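Local coordinates for protein nucleocapsid (Crimean-congo hemorrhagic fever virus, PDB 4AKL) that probably binds both single- and double-stranded RNA, takes part in packaging the viral genome, and cleaves DNA without sequence specificity, at residues S309-W313 / P377-T381; M344-L348 / Y360-D366; G389-T394 / S407-S412; F124-Q128 / Q303-S309; Y78-A83 / F139-T145. All coordinates share one frame; numbering follows the deposited sequence. Where two conformers were deposited one is given.

From the N terminus, interaction 5 opens first on helix 77-83 and closes 56 residues later at 139-145. Before it closes, interaction 4 has begun on helix 120-136, so the two cross. Interaction 4 closes only at 303-309, after a long, largely helical excursion, so joining two segments that lie far apart in sequence. Interaction 1 starts from the same helix 306-316, sharing Ser-309 with interaction 4, and closes at 377-381. Interaction 2 (344-348 with 360-366) lies entirely within that span and touches it through Ala-364 and Leu-380. Interaction 3 follows, a short closure between helix 385-392 and 407-412, packed against interactions 1, 4 and 5.

Interaction 1: S309-W313 / P377-T381; sequences SSYYW and PAVLT
The indole of Trp-313 is overlapped by Leu-380, whose CD1 methyl sits 3.6 Å from the centroid of the six-membered ring and only 10° off its normal, a CH-pi contact over the face. The pair fastens helix 306-316, deep in the largely alpha-helical head of this nairovirus nucleocapsid protein, to the irregular segment 377-381 that runs toward helix 385-392. Tryptophan suits the place because it offers a broad apolar face and a single N-H at its rim. With CG anti to the carbonyl carbon (chi1 -65°), the ring folds back along its own helix, and Ser-309 O stands 3.2 Å above the plane on the face opposite Leu-380. That torsion also carries NE1 out to the loop, where it donates to Ala-378 O over 2.7 Å with an N-H...O angle of 149°, coming from above the carbonyl plane rather than along a lone pair. Ala-378 O also meets the edge of Tyr-312, 3.6 Å from its CE2. Small Ala-378 lets this ring close in, its CB 4.0 Å from Tyr-312 CE2, while the tyrosine hydroxyl is bonded to Asp-107. Leu-380 N, for its part, is hydrogen-bonded to Tyr-110 OH. One helical turn before Trp-313, a chain of hydroxyls fixes the start of the loop: Ser-309 OG accepts from Tyr-126 OH and donates to Pro-377 O over 2.7 Å.

Interaction 2: M344-L348 / Y360-D366; sequences MKKAL and YELFADD
Leu-348 and Phe-363 carry the apolar part of a contact between helix 341-350 and the type I beta turn Tyr-360 to Phe-363, with which the chain leaves the next helix, 355-360. Leu-348 CD1 reaches Phe-363 CZ at 3.6 Å, approaching the ring obliquely, while the flexible thioether of Met-344 comes more loosely, SD 4.3 Å from Phe-363 CZ. The turn itself presses the two aromatic rings together: Phe-363 CD2 lies 3.9 Å above one face of Tyr-360, near its rim.

Lys-345 serves both as a hydrocarbon and as a charge. Its chain crosses the tyrosine at about a right angle, with CB 3.8 Å from Tyr-360 CE2, and its CG packs 3.8 Å from Phe-363 CE2. A lysine fits because CB, CG and CE lie along the two rings while the amine is carried past them toward Asp-365 and Asp-366.

Among polar contacts, a water lies 2.8 Å from Tyr-360 OH and is weakly bonded to Lys-346 NZ. Lys-345 O faces the edge of Tyr-360, 3.5 Å from CD2. Asp-365 OD1, bonded to Ala-382 N, lies near Lys-345 NZ but beyond salt-bridge distance. Bent at chi3 (86°), Lys-345 likewise leaves NZ 4.4 Å from Asp-366 OD2.

Interaction 3: G389-T394 / S407-S412; sequences GVCFGT and SGHTKS
His-409 lays one face of its imidazole on Gly-389, and this CH-pi packing is the centre of the contact. Gly-389 CA lies 3.7 Å from the centroid of the His-409 ring, and Gly-389 O stands 3.4 Å above the plane near the rim. Glycine, with no side chain, lets the imidazole lie directly on the backbone.

The hydrogen bonds gather at His-409 NE2. It donates weakly to Gly-393 O, 3.3 Å away at an N-H...O angle of 134°, and also to Ser-407 OG at 3.1 Å, which sits well out of the ring plane. Ser-407, itself held by Phe-332 O, thus limits the rotation of the imidazole. A water ties the backbones, bonded to Thr-394 O at 2.8 Å and to Ser-407 N at 3.0 Å. Lys-411 sends its amine away to a salt bridge with Glu-387.

Van der Waals contacts of methyl groups fill the remainder. Thr-394 CG2 meets the ring edge, 3.7 Å from His-409 CD2, and Val-390 CG2 packs 3.6 Å from Ser-412 OG. The whole is the last turn of helix 385-392 packed against a returning loop of the alpha-helical fold.

Interaction 4: F124-Q128 / Q303-S309; sequences FNYQQ and QIDTVFS
Tyr-126 OH is gripped from two directions: it accepts from Asp-305 N at 2.8 Å, with an N-H...O angle of 156°, and donates to Ser-309 OG at 2.5 Å. It thus links helix 120-136 to the N-terminal end of helix 306-316, where Asp-305 is the N-cap residue. The serine passes the chain of bonds on to Pro-377 O, so one buried relay runs from backbone N-H through two hydroxyls to a carbonyl. A tyrosine suits the place: its CB is not aimed at the other segment, and the length of the ring carries the hydroxyl across. The cap is completed by Asp-305 OD1, which accepts a weak bond from Phe-308 N at 3.3 Å, while OD2 pairs with Arg-134 and Asn-468.

The neighbouring Gln-127 uses both ends of its amide. Folded over by a bend at chi2, it puts NE2 2.9 Å from Gln-303 O, in its own amide plane and nearly straight at 171°; the same NE2 is bonded to Gly-301 O. A water donates to Gln-127 OE1 at 2.7 Å and to Gln-303 O at 2.8 Å, closing a second link.

Phe-308 adds an apolar clamp in an offset edge-to-face pair, its edge toward the face of Tyr-126, the planes of the Phe-308 and Tyr-126 rings at 61°. The approach is closest where Phe-308 CD2 lies 3.5 Å from Tyr-126 CE2.

Interaction 5: Y78-A83 / F139-T145; sequences YECAWA and FRVNANT
Trp-82 presents one face of its indole to Val-141, whose CG1 makes a tight CH-pi contact over the face, displaced toward the rim and 3.2 Å from Trp-82 CZ2. The two side chains cross at a slant, and a branched valine suits the site because its other methyl, CG2, still reaches Tyr-78 at the ring edge, 4.2 Å from CE2. Phe-139 runs past the indole in the opposite direction with the planes at 42°, neither stacked nor edge-to-face, while its backbone carbonyl accepts from the indole: Trp-82 NE1 donates to Phe-139 O over 2.8 Å, in the carbonyl plane and on a lone pair, though the oxygen is tilted from the indole plane.

One turn back on helix 77-83, Glu-79 bends at chi2 (78°) to set its carboxylate between two asparagines. Asn-142 ND2 meets Glu-79 OE2 on the anti lone pair at 2.9 Å, whereas Asn-144 ND2, also 2.9 Å from Glu-79 OE2, comes from far above the carboxylate plane, along a nearly straight 172° bond. Thr-145 OG1 steadies the loop by accepting from Val-141 N, and its CG2 packs on Glu-79 CG at 3.7 Å. Ser-33 is bonded separately to OE1. Between helix and loop, then, two neutral asparagine amides, not a charged partner, join the buried carboxylate of Glu-79 to 139-145.

Interaction 1: S309-W313 / P377-T381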
# COMPACT_ATOMS: atom_id res chain seq x y z
N SER A 309 -3.23 7.65 0.22
CA SER A 309 -2.43 8.31 -0.77
C SER A 309 -3.36 9.14 -1.64
O SER A 309 -3.04 10.25 -1.96
CB SER A 309 -1.60 7.31 -1.59
OG SER A 309 -0.38 6.92 -0.95
N SER A 310 -4.53 8.64 -1.98
CA SER A 310 -5.41 9.45 -2.79
C SER A 310 -5.83 10.78 -2.13
O SER A 310 -5.92 11.81 -2.83
CB SER A 310 -6.62 8.63 -3.30
OG SER A 310 -6.15 7.64 -4.29
N TYR A 311 -6.07 10.76 -0.82
CA TYR A 311 -6.45 11.95 -0.08
C TYR A 311 -5.24 12.90 0.09
O TYR A 311 -5.39 14.15 0.05
CB TYR A 311 -7.10 11.59 1.27
CG TYR A 311 -8.60 11.59 1.18
CD1 TYR A 311 -9.31 12.75 1.27
CD2 TYR A 311 -9.31 10.41 0.97
CE1 TYR A 311 -10.71 12.76 1.17
CE2 TYR A 311 -10.69 10.41 0.86
CZ TYR A 311 -11.38 11.59 0.96
OH TYR A 311 -12.72 11.57 0.82
N TYR A 312 -4.05 12.32 0.25
CA TYR A 312 -2.85 13.10 0.31
C TYR A 312 -2.69 13.93 -0.99
O TYR A 312 -2.30 15.10 -0.95
CB TYR A 312 -1.65 12.20 0.53
CG TYR A 312 -0.36 12.93 0.49
CD1 TYR A 312 -0.07 13.91 1.43
CD2 TYR A 312 0.59 12.66 -0.50
CE1 TYR A 312 1.15 14.61 1.40
CE2 TYR A 312 1.83 13.37 -0.54
CZ TYR A 312 2.09 14.33 0.40
OH TYR A 312 3.29 15.04 0.37
N TRP A 313 -2.99 13.31 -2.14
CA TRP A 313 -2.82 14.00 -3.43
C TRP A 313 -3.84 15.09 -3.58
O TRP A 313 -3.51 16.17 -4.08
CB TRP A 313 -2.82 13.01 -4.62
CG TRP A 313 -1.63 12.06 -4.57
CD1 TRP A 313 -0.34 12.37 -4.16
CD2 TRP A 313 -1.62 10.68 -4.88
NE1 TRP A 313 0.46 11.26 -4.24
CE2 TRP A 313 -0.30 10.21 -4.68
CE3 TRP A 313 -2.60 9.79 -5.34
CZ2 TRP A 313 0.06 8.91 -4.90
CZ3 TRP A 313 -2.25 8.50 -5.56
CH2 TRP A 313 -0.93 8.05 -5.34
N PRO A 377 5.35 5.37 -1.61
CA PRO A 377 3.93 5.20 -1.92
C PRO A 377 3.05 6.42 -1.94
O PRO A 377 1.86 6.32 -2.34
CB PRO A 377 3.44 4.28 -0.79
CG PRO A 377 4.39 4.46 0.33
CD PRO A 377 5.70 4.62 -0.39
N ALA A 378 3.60 7.54 -1.53
CA ALA A 378 2.89 8.82 -1.51
C ALA A 378 3.22 9.64 -2.76
O ALA A 378 2.77 10.77 -2.85
CB ALA A 378 3.25 9.61 -0.29
N VAL A 379 4.00 9.07 -3.69
CA VAL A 379 4.40 9.78 -4.90
C VAL A 379 3.46 9.42 -6.07
O VAL A 379 3.28 8.24 -6.41
CB VAL A 379 5.86 9.50 -5.27
CG1 VAL A 379 6.29 10.26 -6.60
CG2 VAL A 379 6.77 9.87 -4.10
N LEU A 380 2.83 10.45 -6.64
CA LEU A 380 1.95 10.31 -7.79
C LEU A 380 2.70 10.02 -9.09
O LEU A 380 3.83 10.43 -9.27
CB LEU A 380 1.09 11.55 -7.97
CG LEU A 380 -0.09 11.45 -8.97
CD1 LEU A 380 -1.08 10.31 -8.60
CD2 LEU A 380 -0.83 12.77 -9.02
N THR A 381 2.04 9.28 -9.96
CA THR A 381 2.47 8.99 -11.34
C THR A 381 1.20 8.92 -12.19
O THR A 381 0.08 8.81 -11.64
CB THR A 381 3.21 7.62 -11.54
OG1 THR A 381 2.34 6.56 -11.16
CG2 THR A 381 4.49 7.52 -10.74

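Interaction 2: M344-L348 / Y360-D366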
# COMPACT_ATOMS: atom_id res chain seq x y z
N MET A 344 -4.75 12.52 -20.89
CA MET A 344 -5.10 12.78 -19.46
C MET A 344 -4.15 13.86 -18.94
O MET A 344 -4.57 14.80 -18.29
CB MET A 344 -4.97 11.48 -18.68
CG MET A 344 -5.33 11.50 -17.23
SD MET A 344 -3.97 12.09 -16.22
CE MET A 344 -3.03 10.55 -16.26
N LYS A 345 -2.88 13.77 -19.27
CA LYS A 345 -1.93 14.70 -18.70
C LYS A 345 -2.13 16.13 -19.21
O LYS A 345 -2.04 17.10 -18.41
CB LYS A 345 -0.51 14.20 -18.91
CG LYS A 345 -0.18 13.08 -18.00
CD LYS A 345 1.15 12.38 -18.33
CE LYS A 345 2.29 13.04 -17.69
NZ LYS A 345 3.57 12.38 -18.08
N LYS A 346 -2.48 16.24 -20.51
CA LYS A 346 -2.71 17.52 -21.16
C LYS A 346 -3.97 18.21 -20.65
O LYS A 346 -4.06 19.47 -20.65
CB LYS A 346 -2.78 17.36 -22.71
CG LYS A 346 -1.49 16.73 -23.35
CD LYS A 346 -0.24 17.64 -23.28
CE LYS A 346 1.07 16.81 -23.49
NZ LYS A 346 2.31 17.64 -23.30
N ALA A 347 -4.94 17.40 -20.24
CA ALA A 347 -6.19 17.92 -19.71
C ALA A 347 -5.95 18.56 -18.32
O ALA A 347 -6.60 19.57 -17.99
CB ALA A 347 -7.22 16.81 -19.60
N LEU A 348 -5.03 17.99 -17.54
CA LEU A 348 -4.64 18.62 -16.22
C LEU A 348 -3.97 19.98 -16.48
O LEU A 348 -4.23 20.94 -15.74
CB LEU A 348 -3.74 17.72 -15.39
CG LEU A 348 -4.36 16.42 -14.87
CD1 LEU A 348 -3.30 15.53 -14.23
CD2 LEU A 348 -5.47 16.73 -13.83
N TYR A 360 -0.67 17.98 -11.46
CA TYR A 360 0.28 17.59 -12.49
C TYR A 360 1.70 17.66 -11.93
O TYR A 360 2.52 16.76 -12.20
CB TYR A 360 0.21 18.52 -13.73
CG TYR A 360 1.06 18.06 -14.91
CD1 TYR A 360 2.46 18.28 -14.94
CD2 TYR A 360 0.48 17.41 -15.98
CE1 TYR A 360 3.26 17.83 -16.01
CE2 TYR A 360 1.28 16.97 -17.11
CZ TYR A 360 2.65 17.18 -17.11
OH TYR A 360 3.43 16.75 -18.21
N GLU A 361 1.99 18.69 -11.17
CA GLU A 361 3.35 18.88 -10.65
C GLU A 361 3.79 17.78 -9.68
O GLU A 361 4.99 17.61 -9.45
CB GLU A 361 3.51 20.23 -10.03
CG GLU A 361 4.95 20.62 -9.61
CD GLU A 361 6.00 20.74 -10.79
OE1 GLU A 361 5.79 20.22 -11.93
OE2 GLU A 361 7.04 21.35 -10.54
N LEU A 362 2.83 17.04 -9.15
CA LEU A 362 3.13 15.87 -8.32
C LEU A 362 3.68 14.63 -9.12
O LEU A 362 4.39 13.79 -8.56
CB LEU A 362 1.91 15.48 -7.51
CG LEU A 362 1.28 16.58 -6.66
CD1 LEU A 362 0.05 16.02 -5.91
CD2 LEU A 362 2.29 17.23 -5.70
N PHE A 363 3.37 14.55 -10.41
CA PHE A 363 3.82 13.41 -11.22
C PHE A 363 5.31 13.18 -11.18
O PHE A 363 6.09 14.10 -11.37
CB PHE A 363 3.42 13.55 -12.69
CG PHE A 363 1.95 13.38 -12.97
CD1 PHE A 363 1.19 12.50 -12.30
CD2 PHE A 363 1.34 14.11 -14.00
CE1 PHE A 363 -0.19 12.33 -12.59
CE2 PHE A 363 -0.00 13.96 -14.28
CZ PHE A 363 -0.77 13.05 -13.56
N ALA A 364 5.71 11.94 -10.96
CA ALA A 364 7.14 11.61 -10.98
C ALA A 364 7.60 10.82 -12.23
O ALA A 364 8.75 10.33 -12.30
CB ALA A 364 7.52 10.82 -9.70
N ASP A 365 6.72 10.69 -13.20
CA ASP A 365 6.99 9.82 -14.37
C ASP A 365 8.34 10.07 -15.04
O ASP A 365 9.02 9.14 -15.40
CB ASP A 365 5.90 9.96 -15.44
CG ASP A 365 4.49 9.64 -14.87
OD1 ASP A 365 3.99 10.40 -14.04
OD2 ASP A 365 3.92 8.61 -15.23
N ASP A 366 8.70 11.32 -15.19
CA ASP A 366 9.89 11.70 -15.94
C ASP A 366 11.05 12.09 -15.07
O ASP A 366 12.16 12.30 -15.59
CB ASP A 366 9.55 12.88 -16.87
CG ASP A 366 8.69 12.44 -18.06
OD1 ASP A 366 8.83 11.29 -18.55
OD2 ASP A 366 7.88 13.26 -18.52
O HOH W 1 2.15 16.14 -20.65

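Interaction 3: G389-T394 / S407-S412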
# COMPACT_ATOMS: atom_id res chain seq x y z
N GLY A 389 -8.83 7.30 -9.06
CA GLY A 389 -10.02 7.00 -9.82
C GLY A 389 -10.92 5.96 -9.11
O GLY A 389 -12.11 6.11 -9.09
N VAL A 390 -10.35 4.92 -8.53
CA VAL A 390 -11.21 3.98 -7.81
C VAL A 390 -11.84 4.61 -6.55
O VAL A 390 -12.96 4.29 -6.19
CB VAL A 390 -10.49 2.63 -7.48
CG1 VAL A 390 -9.42 2.82 -6.42
CG2 VAL A 390 -11.49 1.60 -7.06
N CYS A 391 -11.14 5.54 -5.89
CA CYS A 391 -11.74 6.19 -4.72
C CYS A 391 -12.85 7.21 -4.98
O CYS A 391 -13.85 7.29 -4.24
CB CYS A 391 -10.64 6.89 -3.94
SG CYS A 391 -9.31 5.92 -3.30
N PHE A 392 -12.63 8.04 -6.03
CA PHE A 392 -13.44 9.25 -6.29
C PHE A 392 -14.09 9.30 -7.67
O PHE A 392 -14.88 10.23 -7.94
CB PHE A 392 -12.59 10.51 -6.20
CG PHE A 392 -11.65 10.56 -5.00
CD1 PHE A 392 -12.10 10.31 -3.73
CD2 PHE A 392 -10.33 10.90 -5.17
CE1 PHE A 392 -11.24 10.37 -2.66
CE2 PHE A 392 -9.47 10.96 -4.10
CZ PHE A 392 -9.92 10.70 -2.87
N GLY A 393 -13.78 8.33 -8.53
CA GLY A 393 -14.21 8.37 -9.91
C GLY A 393 -15.13 7.32 -10.47
O GLY A 393 -15.46 7.42 -11.63
N THR A 394 -15.54 6.33 -9.68
CA THR A 394 -16.50 5.34 -10.17
C THR A 394 -17.90 5.88 -10.04
O THR A 394 -18.83 5.42 -10.73
CB THR A 394 -16.40 4.02 -9.43
OG1 THR A 394 -16.86 4.19 -8.06
CG2 THR A 394 -14.96 3.47 -9.46
N SER A 407 -17.85 3.42 -14.89
CA SER A 407 -16.54 4.08 -15.06
C SER A 407 -15.52 3.14 -14.46
O SER A 407 -15.62 2.78 -13.29
CB SER A 407 -16.53 5.47 -14.43
OG SER A 407 -15.29 6.05 -14.59
N GLY A 408 -14.58 2.68 -15.29
CA GLY A 408 -13.67 1.63 -14.97
C GLY A 408 -12.34 2.10 -14.45
O GLY A 408 -11.62 2.80 -15.17
N HIS A 409 -12.01 1.72 -13.21
CA HIS A 409 -10.72 2.02 -12.60
C HIS A 409 -10.14 0.71 -12.06
O HIS A 409 -10.87 -0.10 -11.50
CB HIS A 409 -10.85 3.11 -11.54
CG HIS A 409 -11.45 4.35 -12.10
ND1 HIS A 409 -10.70 5.29 -12.76
CD2 HIS A 409 -12.74 4.79 -12.16
CE1 HIS A 409 -11.48 6.26 -13.18
NE2 HIS A 409 -12.73 5.99 -12.82
N THR A 410 -8.83 0.55 -12.25
CA THR A 410 -8.14 -0.72 -12.04
C THR A 410 -8.60 -1.51 -10.83
O THR A 410 -9.11 -2.61 -10.97
CB THR A 410 -6.59 -0.53 -12.07
OG1 THR A 410 -6.25 0.08 -13.31
CG2 THR A 410 -5.82 -1.85 -11.99
N LYS A 411 -8.47 -0.95 -9.63
CA LYS A 411 -8.67 -1.74 -8.44
C LYS A 411 -10.14 -2.17 -8.15
O LYS A 411 -10.38 -2.88 -7.14
CB LYS A 411 -7.94 -1.08 -7.27
CG LYS A 411 -6.48 -1.46 -7.35
CD LYS A 411 -5.60 -0.78 -6.38
CE LYS A 411 -4.18 -1.24 -6.61
NZ LYS A 411 -3.27 -0.44 -5.81
N SER A 412 -11.10 -1.77 -9.01
CA SER A 412 -12.44 -2.26 -8.89
C SER A 412 -12.46 -3.75 -9.09
O SER A 412 -13.37 -4.41 -8.62
CB SER A 412 -13.40 -1.56 -9.80
OG SER A 412 -13.59 -0.22 -9.41
O HOH W 2 -19.37 3.14 -12.35

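Interaction 4: F124-Q128 / Q303-S309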
# COMPACT_ATOMS: atom_id res chain seq x y z
N PHE A 124 8.19 3.90 6.78
CA PHE A 124 7.50 3.53 8.02
C PHE A 124 6.56 4.60 8.49
O PHE A 124 5.44 4.29 8.87
CB PHE A 124 8.48 3.19 9.14
CG PHE A 124 9.18 1.88 8.98
CD1 PHE A 124 8.65 0.84 8.19
CD2 PHE A 124 10.36 1.66 9.64
CE1 PHE A 124 9.33 -0.37 8.07
CE2 PHE A 124 11.02 0.44 9.52
CZ PHE A 124 10.50 -0.57 8.73
N ASN A 125 7.01 5.87 8.43
CA ASN A 125 6.20 6.99 8.83
C ASN A 125 4.91 7.08 8.00
O ASN A 125 3.84 7.38 8.54
CB ASN A 125 7.02 8.29 8.74
CG ASN A 125 6.23 9.54 9.16
OD1 ASN A 125 5.29 9.97 8.47
ND2 ASN A 125 6.62 10.14 10.27
N TYR A 126 5.01 6.82 6.69
CA TYR A 126 3.85 6.89 5.84
C TYR A 126 2.84 5.79 6.23
O TYR A 126 1.67 6.03 6.28
CB TYR A 126 4.27 6.73 4.34
CG TYR A 126 3.15 6.34 3.42
CD1 TYR A 126 2.83 5.03 3.23
CD2 TYR A 126 2.40 7.28 2.75
CE1 TYR A 126 1.78 4.64 2.36
CE2 TYR A 126 1.33 6.92 1.88
CZ TYR A 126 1.03 5.59 1.69
OH TYR A 126 0.00 5.15 0.83
N GLN A 127 3.32 4.58 6.49
CA GLN A 127 2.40 3.49 6.86
C GLN A 127 1.70 3.80 8.16
O GLN A 127 0.48 3.63 8.27
CB GLN A 127 3.13 2.13 6.95
CG GLN A 127 3.77 1.68 5.59
CD GLN A 127 2.77 1.37 4.46
OE1 GLN A 127 1.57 1.12 4.69
NE2 GLN A 127 3.28 1.37 3.22
N GLN A 128 2.44 4.32 9.13
CA GLN A 128 1.83 4.66 10.43
C GLN A 128 0.86 5.81 10.27
O GLN A 128 -0.22 5.83 10.92
CB GLN A 128 2.92 5.00 11.49
CG GLN A 128 3.88 3.83 11.79
CD GLN A 128 3.13 2.43 11.97
OE1 GLN A 128 3.35 1.46 11.19
NE2 GLN A 128 2.25 2.37 12.95
N GLN A 303 4.08 -0.57 0.03
CA GLN A 303 2.71 -0.85 -0.44
C GLN A 303 1.85 0.38 -0.29
O GLN A 303 1.77 0.97 0.80
CB GLN A 303 2.05 -2.01 0.33
CG GLN A 303 2.35 -3.40 -0.21
CD GLN A 303 1.88 -4.49 0.71
OE1 GLN A 303 0.95 -4.29 1.53
NE2 GLN A 303 2.53 -5.63 0.62
N ILE A 304 1.19 0.75 -1.36
CA ILE A 304 0.39 1.94 -1.34
C ILE A 304 -0.89 1.69 -0.50
O ILE A 304 -1.47 0.64 -0.55
CB ILE A 304 0.17 2.44 -2.78
CG1 ILE A 304 -0.65 3.72 -2.75
CG2 ILE A 304 -0.49 1.35 -3.67
CD1 ILE A 304 -0.59 4.47 -4.13
N ASP A 305 -1.26 2.66 0.32
CA ASP A 305 -2.55 2.71 0.87
C ASP A 305 -3.36 3.60 -0.06
O ASP A 305 -3.19 4.84 -0.08
CB ASP A 305 -2.53 3.27 2.29
CG ASP A 305 -3.92 3.26 2.93
OD1 ASP A 305 -4.90 3.33 2.18
OD2 ASP A 305 -4.02 3.17 4.20
N THR A 306 -4.24 2.98 -0.81
CA THR A 306 -4.92 3.60 -1.92
C THR A 306 -5.74 4.80 -1.50
O THR A 306 -5.65 5.85 -2.10
CB THR A 306 -5.78 2.56 -2.69
OG1 THR A 306 -4.90 1.59 -3.26
CG2 THR A 306 -6.64 3.17 -3.85
N VAL A 307 -6.52 4.66 -0.46
CA VAL A 307 -7.34 5.74 -0.08
C VAL A 307 -6.52 6.87 0.60
O VAL A 307 -6.75 8.05 0.33
CB VAL A 307 -8.57 5.27 0.76
CG1 VAL A 307 -8.16 4.82 2.14
CG2 VAL A 307 -9.61 6.42 0.84
N PHE A 308 -5.55 6.50 1.43
CA PHE A 308 -4.72 7.49 2.11
C PHE A 308 -3.94 8.34 1.13
O PHE A 308 -3.95 9.59 1.20
CB PHE A 308 -3.77 6.82 3.12
CG PHE A 308 -2.90 7.79 3.86
CD1 PHE A 308 -3.45 8.73 4.73
CD2 PHE A 308 -1.54 7.80 3.67
CE1 PHE A 308 -2.68 9.61 5.39
CE2 PHE A 308 -0.76 8.66 4.31
CZ PHE A 308 -1.30 9.59 5.20
N SER A 309 -3.23 7.65 0.22
CA SER A 309 -2.43 8.31 -0.77
C SER A 309 -3.36 9.14 -1.64
O SER A 309 -3.04 10.25 -1.96
CB SER A 309 -1.60 7.31 -1.59
OG SER A 309 -0.38 6.92 -0.95
O HOH W 3 -0.12 0.35 2.75

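Interaction 5: Y78-A83 / F139-T145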
# COMPACT_ATOMS: atom_id res chain seq x y z
N TYR A 78 -20.87 0.96 -2.37
CA TYR A 78 -21.04 1.38 -0.97
C TYR A 78 -19.78 2.04 -0.48
O TYR A 78 -19.81 3.14 0.07
CB TYR A 78 -21.36 0.18 -0.07
CG TYR A 78 -21.62 0.55 1.36
CD1 TYR A 78 -22.88 0.89 1.77
CD2 TYR A 78 -20.59 0.57 2.32
CE1 TYR A 78 -23.15 1.22 3.08
CE2 TYR A 78 -20.85 0.92 3.67
CZ TYR A 78 -22.12 1.24 4.03
OH TYR A 78 -22.41 1.58 5.32
N GLU A 79 -18.65 1.39 -0.70
CA GLU A 79 -17.40 1.88 -0.15
C GLU A 79 -16.88 3.07 -0.93
O GLU A 79 -16.35 4.01 -0.32
CB GLU A 79 -16.37 0.76 -0.06
CG GLU A 79 -16.71 -0.27 0.98
CD GLU A 79 -17.79 -1.31 0.56
OE1 GLU A 79 -18.06 -1.47 -0.65
OE2 GLU A 79 -18.37 -1.97 1.49
N CYS A 80 -17.05 3.05 -2.28
CA CYS A 80 -16.67 4.19 -3.12
C CYS A 80 -17.50 5.41 -2.72
O CYS A 80 -16.97 6.52 -2.58
CB CYS A 80 -16.88 3.87 -4.61
SG CYS A 80 -15.78 2.61 -5.27
N ALA A 81 -18.80 5.21 -2.50
CA ALA A 81 -19.64 6.34 -2.06
C ALA A 81 -19.17 6.84 -0.69
O ALA A 81 -19.10 8.05 -0.45
CB ALA A 81 -21.07 5.97 -2.02
N TRP A 82 -18.86 5.92 0.22
CA TRP A 82 -18.35 6.33 1.54
C TRP A 82 -17.03 7.14 1.42
O TRP A 82 -16.86 8.17 2.09
CB TRP A 82 -18.16 5.09 2.41
CG TRP A 82 -17.49 5.31 3.76
CD1 TRP A 82 -16.23 4.92 4.11
CD2 TRP A 82 -18.04 5.94 4.93
NE1 TRP A 82 -15.96 5.25 5.40
CE2 TRP A 82 -17.05 5.89 5.95
CE3 TRP A 82 -19.29 6.55 5.23
CZ2 TRP A 82 -17.24 6.43 7.23
CZ3 TRP A 82 -19.49 7.08 6.49
CH2 TRP A 82 -18.47 7.02 7.48
N ALA A 83 -16.13 6.66 0.58
CA ALA A 83 -14.82 7.30 0.36
C ALA A 83 -14.94 8.70 -0.29
O ALA A 83 -14.03 9.47 -0.21
CB ALA A 83 -13.90 6.36 -0.49
N PHE A 139 -12.61 6.06 9.35
CA PHE A 139 -12.78 5.51 7.98
C PHE A 139 -13.47 4.13 7.99
O PHE A 139 -14.36 3.87 7.17
CB PHE A 139 -11.46 5.40 7.19
CG PHE A 139 -11.66 4.99 5.72
CD1 PHE A 139 -12.30 5.85 4.83
CD2 PHE A 139 -11.25 3.76 5.26
CE1 PHE A 139 -12.51 5.48 3.54
CE2 PHE A 139 -11.44 3.37 3.94
CZ PHE A 139 -12.08 4.21 3.08
N ARG A 140 -13.05 3.27 8.93
CA ARG A 140 -13.60 1.92 9.04
C ARG A 140 -15.09 1.93 9.36
O ARG A 140 -15.46 2.37 10.40
CB ARG A 140 -12.86 1.11 10.14
CG ARG A 140 -13.18 -0.39 10.12
CD ARG A 140 -12.95 -1.07 11.45
NE ARG A 140 -13.52 -2.41 11.45
CZ ARG A 140 -12.84 -3.55 11.55
NH1 ARG A 140 -11.52 -3.56 11.68
NH2 ARG A 140 -13.50 -4.69 11.52
N VAL A 141 -15.92 1.43 8.44
CA VAL A 141 -17.34 1.22 8.72
C VAL A 141 -17.75 -0.23 8.47
O VAL A 141 -18.87 -0.57 8.69
CB VAL A 141 -18.25 2.13 7.89
CG1 VAL A 141 -18.15 3.56 8.41
CG2 VAL A 141 -17.92 2.03 6.42
N ASN A 142 -16.83 -1.06 8.00
CA ASN A 142 -17.09 -2.49 7.70
C ASN A 142 -15.75 -3.15 7.38
O ASN A 142 -14.70 -2.47 7.36
CB ASN A 142 -18.13 -2.71 6.56
CG ASN A 142 -17.73 -2.08 5.18
OD1 ASN A 142 -16.54 -1.75 4.88
ND2 ASN A 142 -18.75 -1.93 4.33
N ALA A 143 -15.76 -4.46 7.14
CA ALA A 143 -14.53 -5.21 6.85
C ALA A 143 -13.87 -4.72 5.56
O ALA A 143 -12.67 -4.74 5.46
CB ALA A 143 -14.80 -6.71 6.76
N ASN A 144 -14.67 -4.29 4.58
CA ASN A 144 -14.12 -3.75 3.30
C ASN A 144 -13.32 -2.48 3.49
O ASN A 144 -12.54 -2.14 2.65
CB ASN A 144 -15.26 -3.49 2.29
CG ASN A 144 -15.93 -4.79 1.76
OD1 ASN A 144 -15.33 -5.91 1.80
ND2 ASN A 144 -17.17 -4.64 1.24
N THR A 145 -13.52 -1.76 4.61
CA THR A 145 -12.81 -0.50 4.89
C THR A 145 -11.87 -0.61 6.09
O THR A 145 -11.56 0.41 6.72
CB THR A 145 -13.85 0.62 5.08
OG1 THR A 145 -14.83 0.23 6.07
CG2 THR A 145 -14.53 0.99 3.70